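Local coordinates for 4-hydroxy-tetrahydrodipicolinate synthase (PDB 2YXG), which probably catalyses the condensation of pyruvate with aspartate semialdehyde to hydroxy-tetrahydrodipicolinate, a step of lysine biosynthesis, as a homotetrameric aldolase-type lyase, at residues Ile129-Val134 with Val140-Lys145; Lys251-Met256 with Asn281-Leu286. All coordinates share one frame; numbering follows the deposited sequence.

Contact 1: residues Ile129-Val134 with Val140-Lys145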
loop_
_atom_site.group_PDB
_atom_site.type_symbol
_atom_site.label_atom_id
_atom_site.label_comp_id
_atom_site.label_asym_id
_atom_site.label_seq_id
_atom_site.Cartn_x
_atom_site.Cartn_y
_atom_site.Cartn_z
ATOM N N ILE A 129 -8.925 -30.193 2.066
ATOM C CA ILE A 129 -8.204 -29.062 2.663
ATOM C C ILE A 129 -8.713 -27.742 2.101
ATOM O O ILE A 129 -8.762 -27.570 0.886
ATOM C CB ILE A 129 -6.685 -29.161 2.352
ATOM C CG1 ILE A 129 -6.094 -30.368 3.091
ATOM C CG2 ILE A 129 -5.945 -27.773 2.688
ATOM C CD1 ILE A 129 -4.902 -30.888 2.458
ATOM N N VAL A 130 -9.098 -26.831 2.991
ATOM C CA VAL A 130 -9.379 -25.445 2.624
ATOM C C VAL A 130 -8.136 -24.560 2.882
ATOM O O VAL A 130 -7.689 -24.367 4.031
ATOM C CB VAL A 130 -10.628 -24.938 3.396
ATOM C CG1 VAL A 130 -11.076 -23.536 2.907
ATOM C CG2 VAL A 130 -11.789 -25.929 3.235
ATOM N N LEU A 131 -7.592 -24.029 1.809
ATOM C CA LEU A 131 -6.498 -23.079 1.888
ATOM C C LEU A 131 -7.037 -21.718 2.341
ATOM O O LEU A 131 -8.059 -21.293 1.847
ATOM C CB LEU A 131 -5.825 -22.933 0.528
ATOM C CG LEU A 131 -5.183 -24.211 -0.094
ATOM C CD1 LEU A 131 -4.565 -23.913 -1.449
ATOM C CD2 LEU A 131 -4.133 -24.783 0.807
ATOM N N TYR A 132 -6.404 -21.064 3.308
ATOM C CA TYR A 132 -6.896 -19.742 3.746
ATOM C C TYR A 132 -5.846 -18.671 3.420
ATOM O O TYR A 132 -4.713 -18.742 3.889
ATOM C CB TYR A 132 -7.210 -19.784 5.227
ATOM C CG TYR A 132 -7.649 -18.473 5.861
ATOM C CD1 TYR A 132 -8.213 -17.433 5.096
ATOM C CD2 TYR A 132 -7.553 -18.297 7.239
ATOM C CE1 TYR A 132 -8.605 -16.244 5.678
ATOM C CE2 TYR A 132 -7.975 -17.118 7.842
ATOM C CZ TYR A 132 -8.499 -16.100 7.059
ATOM O OH TYR A 132 -8.937 -14.930 7.647
ATOM N N ASN A 133 -6.219 -17.727 2.567
ATOM C CA ASN A 133 -5.349 -16.649 2.175
ATOM C C ASN A 133 -5.892 -15.335 2.757
ATOM O O ASN A 133 -7.054 -14.983 2.548
ATOM C CB ASN A 133 -5.266 -16.560 0.617
ATOM C CG ASN A 133 -4.334 -15.440 0.121
ATOM O OD1 ASN A 133 -3.158 -15.341 0.548
ATOM N ND2 ASN A 133 -4.836 -14.630 -0.811
ATOM N N VAL A 134 -5.058 -14.608 3.492
ATOM C CA VAL A 134 -5.510 -13.301 4.079
ATOM C C VAL A 134 -4.310 -12.409 4.207
ATOM O O VAL A 134 -3.774 -12.212 5.291
ATOM C CB VAL A 134 -6.309 -13.494 5.444
ATOM C CG1 VAL A 134 -5.450 -14.274 6.485
ATOM C CG2 VAL A 134 -6.865 -12.170 6.013
ATOM N N VAL A 140 1.675 -12.221 3.226
ATOM C CA VAL A 140 1.892 -12.963 2.008
ATOM C C VAL A 140 0.566 -13.169 1.229
ATOM O O VAL A 140 -0.531 -13.235 1.804
ATOM C CB VAL A 140 2.661 -14.251 2.347
ATOM C CG1 VAL A 140 1.733 -15.335 2.979
ATOM C CG2 VAL A 140 3.427 -14.740 1.151
ATOM N N ASN A 141 0.660 -13.220 -0.081
ATOM C CA ASN A 141 -0.480 -13.505 -0.912
ATOM C C ASN A 141 -0.256 -14.818 -1.655
ATOM O O ASN A 141 0.702 -14.940 -2.406
ATOM C CB ASN A 141 -0.741 -12.361 -1.904
ATOM C CG ASN A 141 -2.016 -12.611 -2.774
ATOM O OD1 ASN A 141 -3.076 -12.966 -2.237
ATOM N ND2 ASN A 141 -1.887 -12.485 -4.125
ATOM N N LEU A 142 -1.107 -15.796 -1.421
ATOM C CA LEU A 142 -1.058 -17.039 -2.178
ATOM C C LEU A 142 -1.643 -16.809 -3.579
ATOM O O LEU A 142 -2.830 -16.535 -3.727
ATOM C CB LEU A 142 -1.886 -18.104 -1.479
ATOM C CG LEU A 142 -2.054 -19.493 -2.144
ATOM C CD1 LEU A 142 -0.683 -20.285 -2.233
ATOM C CD2 LEU A 142 -3.053 -20.257 -1.384
ATOM N N GLU A 143 -0.813 -16.937 -4.596
ATOM C CA GLU A 143 -1.191 -16.584 -5.952
ATOM C C GLU A 143 -2.000 -17.687 -6.575
ATOM O O GLU A 143 -1.745 -18.861 -6.280
ATOM C CB GLU A 143 0.049 -16.306 -6.799
ATOM C CG GLU A 143 0.707 -15.063 -6.281
ATOM C CD GLU A 143 2.047 -14.733 -6.942
ATOM O OE1 GLU A 143 2.415 -15.346 -7.970
ATOM O OE2 GLU A 143 2.724 -13.826 -6.440
ATOM N N PRO A 144 -2.961 -17.310 -7.465
ATOM C CA PRO A 144 -3.758 -18.336 -8.163
ATOM C C PRO A 144 -2.873 -19.352 -8.936
ATOM O O PRO A 144 -3.222 -20.538 -8.990
ATOM C CB PRO A 144 -4.711 -17.511 -9.075
ATOM C CG PRO A 144 -4.781 -16.110 -8.376
ATOM C CD PRO A 144 -3.347 -15.929 -7.838
ATOM N N LYS A 145 -1.698 -18.950 -9.442
ATOM C CA LYS A 145 -0.841 -19.934 -10.130
ATOM C C LYS A 145 -0.381 -21.024 -9.181
ATOM O O LYS A 145 -0.265 -22.173 -9.587
ATOM C CB LYS A 145 0.378 -19.306 -10.847
ATOM C CG LYS A 145 1.479 -18.692 -9.920
ATOM C CD LYS A 145 2.694 -18.195 -10.797
ATOM C CE LYS A 145 3.813 -17.510 -9.948
ATOM N NZ LYS A 145 4.947 -16.866 -10.759
HETATM O O HOH W 1 -2.481 -14.992 3.305
#

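Contact 2: residues Lys251-Met256 with Asn281-Leu286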
loop_
_atom_site.group_PDB
_atom_site.type_symbol
_atom_site.label_atom_id
_atom_site.label_comp_id
_atom_site.label_asym_id
_atom_site.label_seq_id
_atom_site.Cartn_x
_atom_site.Cartn_y
_atom_site.Cartn_z
ATOM N N LYS A 251 -16.771 -11.113 19.694
ATOM C CA LYS A 251 -16.933 -11.536 21.083
ATOM C C LYS A 251 -17.680 -10.444 21.918
ATOM O O LYS A 251 -18.480 -10.731 22.804
ATOM C CB LYS A 251 -15.570 -11.865 21.669
ATOM C CG LYS A 251 -15.520 -13.169 22.452
ATOM C CD LYS A 251 -14.066 -13.538 22.957
ATOM C CE LYS A 251 -13.941 -15.038 22.995
ATOM N NZ LYS A 251 -12.816 -15.521 23.826
ATOM N N THR A 252 -17.420 -9.175 21.609
ATOM C CA THR A 252 -18.024 -8.104 22.365
ATOM C C THR A 252 -19.525 -8.163 22.120
ATOM O O THR A 252 -20.316 -8.081 23.087
ATOM C CB THR A 252 -17.465 -6.801 21.922
ATOM O OG1 THR A 252 -16.049 -6.866 22.099
ATOM C CG2 THR A 252 -18.047 -5.658 22.715
ATOM N N ALA A 253 -19.895 -8.335 20.832
ATOM C CA ALA A 253 -21.257 -8.485 20.423
ATOM C C ALA A 253 -21.985 -9.697 21.089
ATOM O O ALA A 253 -23.095 -9.534 21.589
ATOM C CB ALA A 253 -21.339 -8.560 18.922
ATOM N N LEU A 254 -21.372 -10.890 21.075
ATOM C CA LEU A 254 -21.942 -12.065 21.779
ATOM C C LEU A 254 -22.128 -11.807 23.265
ATOM O O LEU A 254 -23.137 -12.204 23.805
ATOM C CB LEU A 254 -21.089 -13.346 21.613
ATOM C CG LEU A 254 -21.097 -13.753 20.133
ATOM C CD1 LEU A 254 -20.029 -14.797 19.829
ATOM C CD2 LEU A 254 -22.527 -14.228 19.706
ATOM N N ASN A 255 -21.152 -11.193 23.923
ATOM C CA ASN A 255 -21.341 -10.841 25.339
ATOM C C ASN A 255 -22.515 -9.877 25.580
ATOM O O ASN A 255 -23.292 -10.046 26.535
ATOM C CB ASN A 255 -20.061 -10.264 25.955
ATOM C CG ASN A 255 -19.003 -11.322 26.164
ATOM O OD1 ASN A 255 -17.851 -11.138 25.781
ATOM N ND2 ASN A 255 -19.389 -12.444 26.778
ATOM N N MET A 256 -22.630 -8.868 24.711
ATOM C CA MET A 256 -23.736 -7.907 24.796
ATOM C C MET A 256 -25.094 -8.594 24.654
ATOM O O MET A 256 -26.099 -8.149 25.236
ATOM C CB MET A 256 -23.609 -6.830 23.724
ATOM C CG MET A 256 -22.580 -5.755 24.056
ATOM S SD MET A 256 -22.329 -4.720 22.583
ATOM C CE MET A 256 -21.134 -3.549 23.224
ATOM N N ASN A 281 -25.181 0.374 19.155
ATOM C CA ASN A 281 -26.259 1.023 18.391
ATOM C C ASN A 281 -26.636 0.152 17.218
ATOM O O ASN A 281 -27.810 0.002 16.934
ATOM C CB ASN A 281 -25.881 2.455 17.949
ATOM C CG ASN A 281 -25.676 3.392 19.132
ATOM O OD1 ASN A 281 -26.123 3.103 20.221
ATOM N ND2 ASN A 281 -24.964 4.510 18.920
ATOM N N VAL A 282 -25.657 -0.437 16.533
ATOM C CA VAL A 282 -26.031 -1.313 15.427
ATOM C C VAL A 282 -26.812 -2.566 15.893
ATOM O O VAL A 282 -27.784 -2.952 15.243
ATOM C CB VAL A 282 -24.921 -1.604 14.327
ATOM C CG1 VAL A 282 -23.779 -0.566 14.264
ATOM C CG2 VAL A 282 -24.479 -3.080 14.255
ATOM N N LEU A 283 -26.399 -3.156 17.011
ATOM C CA LEU A 283 -27.127 -4.290 17.630
ATOM C C LEU A 283 -28.581 -3.933 18.007
ATOM O O LEU A 283 -29.505 -4.710 17.761
ATOM C CB LEU A 283 -26.377 -4.837 18.858
ATOM C CG LEU A 283 -25.055 -5.527 18.490
ATOM C CD1 LEU A 283 -24.287 -5.863 19.710
ATOM C CD2 LEU A 283 -25.257 -6.785 17.571
ATOM N N LYS A 284 -28.732 -2.752 18.623
ATOM C CA LYS A 284 -30.022 -2.122 18.959
ATOM C C LYS A 284 -30.827 -1.955 17.681
ATOM O O LYS A 284 -31.930 -2.405 17.636
ATOM C CB LYS A 284 -29.772 -0.784 19.679
ATOM C CG LYS A 284 -31.032 0.050 20.060
ATOM C CD LYS A 284 -31.442 -0.043 21.581
ATOM C CE LYS A 284 -32.334 -1.301 21.897
ATOM N NZ LYS A 284 -32.308 -1.799 23.381
ATOM N N ASP A 285 -30.263 -1.369 16.628
ATOM C CA ASP A 285 -31.006 -1.201 15.370
ATOM C C ASP A 285 -31.548 -2.498 14.772
ATOM O O ASP A 285 -32.595 -2.466 14.173
ATOM C CB ASP A 285 -30.228 -0.416 14.307
ATOM C CG ASP A 285 -29.989 1.016 14.730
ATOM O OD1 ASP A 285 -30.678 1.445 15.706
ATOM O OD2 ASP A 285 -29.125 1.726 14.126
ATOM N N LEU A 286 -30.846 -3.615 14.944
ATOM C CA LEU A 286 -31.302 -4.898 14.436
ATOM C C LEU A 286 -32.153 -5.644 15.474
ATOM O O LEU A 286 -32.726 -6.701 15.206
ATOM C CB LEU A 286 -30.090 -5.759 14.030
ATOM C CG LEU A 286 -29.352 -5.403 12.741
ATOM C CD1 LEU A 286 -27.996 -6.139 12.688
ATOM C CD2 LEU A 286 -30.245 -5.719 11.527
#

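Contact 1: residues Ile129-Val134 with Val140-Lys145
Asn133, the last residue of strand 129-133, and Leu142, in the loop leading into helix 144-153, bring the two backbones nearest, CA to CA 6.1 Å. No backbone ladder spans this interval; the amide of Asn133 bridges it. CG stands anti to the backbone N (chi1 -179°), which carries the amide across to the loop. There Asn133 OD1 accepts the backbone N-H of Leu142 at 2.9 Å. The bond is almost straight at hydrogen (175°), yet the donor sits 56° out of the carbonyl plane, above it rather than on a lone pair. On the other branch, Asn133 ND2 donates to Asn141 OD1 at 2.8 Å, the acceptor lying close to the Asn133 amide plane while the two amide planes are turned obliquely to each other. A water adds a third link: it donates to Asn133 OD1 and to Val140 O and accepts from Val134 N. OD1 thus takes two donors while ND2 is also bonded, consistent with a fixed amide rotation. A leucine here would probably leave the Leu142 N-H without its acceptor and Asn141 OD1 with Asn164 as its remaining donor, holding the loop less firmly. Two residues back along the strand, Leu131 CD1 meets Leu142 CD2 at 4.0 Å, the two side chains crossing at about a right angle. Tyr132, the predicted proton donor/acceptor, points away from the loop and makes a cation-pi pair with Lys161, the predicted Schiff-base lysine. In this TIM barrel the contact fastens the C-terminal end of strand 129-133 to the loop between helices 135-138 and 144-153; the strand lies between parallel strands 98-102 and 157-162, Glu162 gives Asn133 ND2 a second acceptor, and Leu131 and Leu142 both rest on helix 111-124, through Phe118 and Leu114.

Contact 2: residues Lys251-Met256 with Asn281-Leu286
Leu283 reaches from helix 273-286 towards Ala253 and Met256 on helix 248-256, and these three residues make the contact; the nearest backbone pair, Ala253 and Leu283, is 7.7 Å apart CA to CA. Leu283 CB points at the partner helix but stays back from it, 5.5 Å from Met256 SD. CG, anti to the carbonyl carbon (chi1 -68°), is still 4.8 Å from Ala253 CB. From there the branches divide the work. CD1, extended from CA through CG (chi2 172°), carries the packing: it approaches Met256 SD at 3.7 Å and touches Ala253 at both CA and CB, each 4.1 Å away. CD2 stands farther off, 4.5 Å from Ala253 CB. These helices belong, with helix 224-240, to the C-terminal helical bundle that DHDPS enzymes append to the TIM barrel, and the side chain of Leu283 also touches Leu237 of that third helix. Met256 crosses Leu283 at about a right angle, its chain extended beyond CG, and it is the sulfur that meets the methyl. The small Ala253 lets CD1 come against the backbone of its helix. One turn earlier on helix 273-286, Leu279 packs on Ala253 and Thr252, and Glu280 touches Met256. On the barrel side, Lys251 NZ forms a salt bridge with Glu46.

Followed from the N terminus, the chain first closes contact 1, a short loop in which five residues, four of them in helix 135-138, separate 129-134 from 140-145. It then completes the barrel strands through 199-202 before contact 2 opens. That contact closes a longer loop, with 24 residues between 251-256 and 281-286. The two loops are in series, neither nested nor crossed. The centres of contact 1 and contact 2 are about 32 Å apart, on opposite sides of the chain's centre. Between contact 1 and contact 2 the nearest atoms remain about 15 Å apart. Contact 1 ties the end of barrel strand 129-133 to the loop entering helix 144-153; contact 2 joins two helices of the C-terminal bundle.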